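Local atomic coordinates of cellulose-binding protein (Saccharophagus degradans, PDB entry 2X32), a protein that binds a long polyisoprenoid, octaprenyl diphosphate, through its YceI-like domain and is implicated in plant cell wall breakdown. Residues A[52-56]-A[68-74]. Residue numbers count along the deposited sequence, not the author numbering.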
loop_
_atom_site.group_PDB
_atom_site.type_symbol
_atom_site.label_atom_id
_atom_site.label_comp_id
_atom_site.label_asym_id
_atom_site.label_seq_id
_atom_site.Cartn_x
_atom_site.Cartn_y
_atom_site.Cartn_z
ATOM N N ASP A 52 -6.851 -0.837 5.027
ATOM C CA ASP A 52 -7.554 -0.463 6.234
ATOM C C ASP A 52 -6.609 0.215 7.217
ATOM O O ASP A 52 -5.755 -0.418 7.830
ATOM C CB ASP A 52 -8.164 -1.717 6.842
ATOM C CG ASP A 52 -8.812 -1.501 8.198
ATOM O OD1 ASP A 52 -8.886 -0.341 8.663
ATOM O OD2 ASP A 52 -9.206 -2.546 8.818
ATOM N N LEU A 53 -6.730 1.543 7.323
ATOM C CA LEU A 53 -5.722 2.283 8.062
ATOM C C LEU A 53 -5.868 2.046 9.570
ATOM O O LEU A 53 -4.887 2.182 10.338
ATOM C CB LEU A 53 -5.827 3.775 7.734
ATOM C CG LEU A 53 -5.537 4.118 6.290
ATOM C CD1 LEU A 53 -5.804 5.586 6.044
ATOM C CD2 LEU A 53 -4.064 3.767 5.913
ATOM N N ASN A 54 -7.036 1.578 10.013
ATOM C CA ASN A 54 -7.168 1.099 11.393
ATOM C C ASN A 54 -6.444 -0.194 11.737
ATOM O O ASN A 54 -6.251 -0.497 12.917
ATOM C CB ASN A 54 -8.648 0.935 11.784
ATOM C CG ASN A 54 -9.315 2.266 12.026
ATOM O OD1 ASN A 54 -8.809 3.075 12.822
ATOM N ND2 ASN A 54 -10.427 2.499 11.345
ATOM N N SER A 55 -5.949 -0.910 10.695
ATOM C CA SER A 55 -5.204 -2.161 10.900
ATOM C C SER A 55 -3.709 -1.962 10.971
ATOM O O SER A 55 -2.986 -2.931 10.944
ATOM C CB SER A 55 -5.578 -3.170 9.811
ATOM O OG SER A 55 -4.922 -2.883 8.603
ATOM N N VAL A 56 -3.261 -0.726 11.094
ATOM C CA VAL A 56 -1.828 -0.430 11.281
ATOM C C VAL A 56 -1.329 -1.204 12.477
ATOM O O VAL A 56 -1.926 -1.301 13.537
ATOM C CB VAL A 56 -1.540 1.096 11.402
ATOM C CG1 VAL A 56 -2.146 1.683 12.693
ATOM C CG2 VAL A 56 -0.019 1.449 11.178
ATOM N N ARG A 68 -3.150 5.939 14.330
ATOM C CA ARG A 68 -4.532 6.065 13.891
ATOM C C ARG A 68 -5.117 7.436 14.147
ATOM O O ARG A 68 -5.773 8.016 13.295
ATOM C CB ARG A 68 -5.407 4.995 14.549
ATOM C CG ARG A 68 -5.085 3.549 14.230
ATOM C CD ARG A 68 -6.020 2.556 14.925
ATOM N NE ARG A 68 -6.135 2.858 16.398
ATOM C CZ ARG A 68 -5.516 2.214 17.381
ATOM N NH1 ARG A 68 -4.722 1.191 17.142
ATOM N NH2 ARG A 68 -5.691 2.595 18.664
ATOM N N ASP A 69 -4.897 7.961 15.344
ATOM C CA ASP A 69 -5.539 9.180 15.794
ATOM C C ASP A 69 -4.928 10.449 15.227
ATOM O O ASP A 69 -5.668 11.367 14.842
ATOM C CB ASP A 69 -5.512 9.233 17.322
ATOM C CG ASP A 69 -6.360 8.118 17.970
ATOM O OD1 ASP A 69 -7.199 7.491 17.269
ATOM O OD2 ASP A 69 -6.136 7.877 19.167
ATOM N N TYR A 70 -3.617 10.484 15.155
ATOM C CA TYR A 70 -2.927 11.736 14.850
ATOM C C TYR A 70 -2.193 11.746 13.553
ATOM O O TYR A 70 -1.915 12.833 13.042
ATOM C CB TYR A 70 -1.956 12.097 15.963
ATOM C CG TYR A 70 -2.624 12.105 17.295
ATOM C CD1 TYR A 70 -3.750 12.895 17.549
ATOM C CD2 TYR A 70 -2.138 11.311 18.279
ATOM C CE1 TYR A 70 -4.362 12.874 18.815
ATOM C CE2 TYR A 70 -2.725 11.269 19.501
ATOM C CZ TYR A 70 -3.829 12.021 19.768
ATOM O OH TYR A 70 -4.317 11.936 21.081
ATOM N N LEU A 71 -1.907 10.581 12.969
ATOM C CA LEU A 71 -1.262 10.544 11.665
ATOM C C LEU A 71 -2.319 10.357 10.569
ATOM O O LEU A 71 -2.586 11.269 9.793
ATOM C CB LEU A 71 -0.136 9.535 11.625
ATOM C CG LEU A 71 0.546 9.372 10.283
ATOM C CD1 LEU A 71 1.438 10.579 10.023
ATOM C CD2 LEU A 71 1.282 8.006 10.257
ATOM N N PHE A 72 -2.908 9.158 10.492
ATOM C CA PHE A 72 -3.860 8.856 9.496
ATOM C C PHE A 72 -5.193 9.534 9.742
ATOM O O PHE A 72 -5.966 9.771 8.807
ATOM C CB PHE A 72 -4.047 7.358 9.376
ATOM C CG PHE A 72 -2.775 6.647 8.995
ATOM C CD1 PHE A 72 -2.057 7.068 7.863
ATOM C CD2 PHE A 72 -2.312 5.573 9.687
ATOM C CE1 PHE A 72 -0.901 6.454 7.517
ATOM C CE2 PHE A 72 -1.133 4.956 9.345
ATOM C CZ PHE A 72 -0.430 5.364 8.289
ATOM N N GLU A 73 -5.490 9.823 11.010
ATOM C CA GLU A 73 -6.781 10.463 11.419
ATOM C C GLU A 73 -7.945 9.613 10.959
ATOM O O GLU A 73 -8.804 10.060 10.220
ATOM C CB GLU A 73 -6.872 11.893 10.875
ATOM C CG GLU A 73 -5.779 12.758 11.375
ATOM C CD GLU A 73 -6.011 14.194 10.967
ATOM O OE1 GLU A 73 -5.686 14.567 9.846
ATOM O OE2 GLU A 73 -6.547 14.983 11.784
ATOM N N THR A 74 -7.941 8.348 11.417
ATOM C CA THR A 74 -8.870 7.340 10.921
ATOM C C THR A 74 -10.361 7.578 11.212
ATOM O O THR A 74 -11.203 6.982 10.514
ATOM C CB THR A 74 -8.478 5.928 11.368
ATOM O OG1 THR A 74 -8.612 5.801 12.772
ATOM C CG2 THR A 74 -7.047 5.563 10.898
HETATM O O HOH W 1 -12.180 4.792 11.772
HETATM O O HOH W 2 -4.204 -0.659 14.906
#
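In this YceI-like domain, an antiparallel, lipocalin-like β-barrel that encloses the octaprenyl chain, the end of helix 61-72 packs against the short loop joining strands 46-52 and 56-57. Arg68 lies against the loop and the start of strand 56-57: its CG is 3.8 Å from Val56 CG1, its CD 3.5 Å from Asn54 OD1, and its NH1 donates to a water that also bridges the carbonyl oxygens of Asn54 and Val56. One turn on, Leu71 touches the isoprenoid, while Phe72 packs its ring against Leu53 and Val56. Leu53 CD2 lies over the face of the Phe72 ring in a CH-pi contact, 4.3 Å from the centroid, and Val56 CG2 meets the edge, 4.1 Å from Phe72 CE2. Leu53, like Leu71, touches the lipid, so both segments contribute to the wall around it. At Glu73 positive phi takes the chain out of the helix, and Thr74 N donates a hydrogen bond to Arg68 O (2.9 Å). Thr74 then faces the loop, its CG2 3.8 Å from Leu53 CB and its OG1 donating a 2.7 Å hydrogen bond to Asn54 OD1.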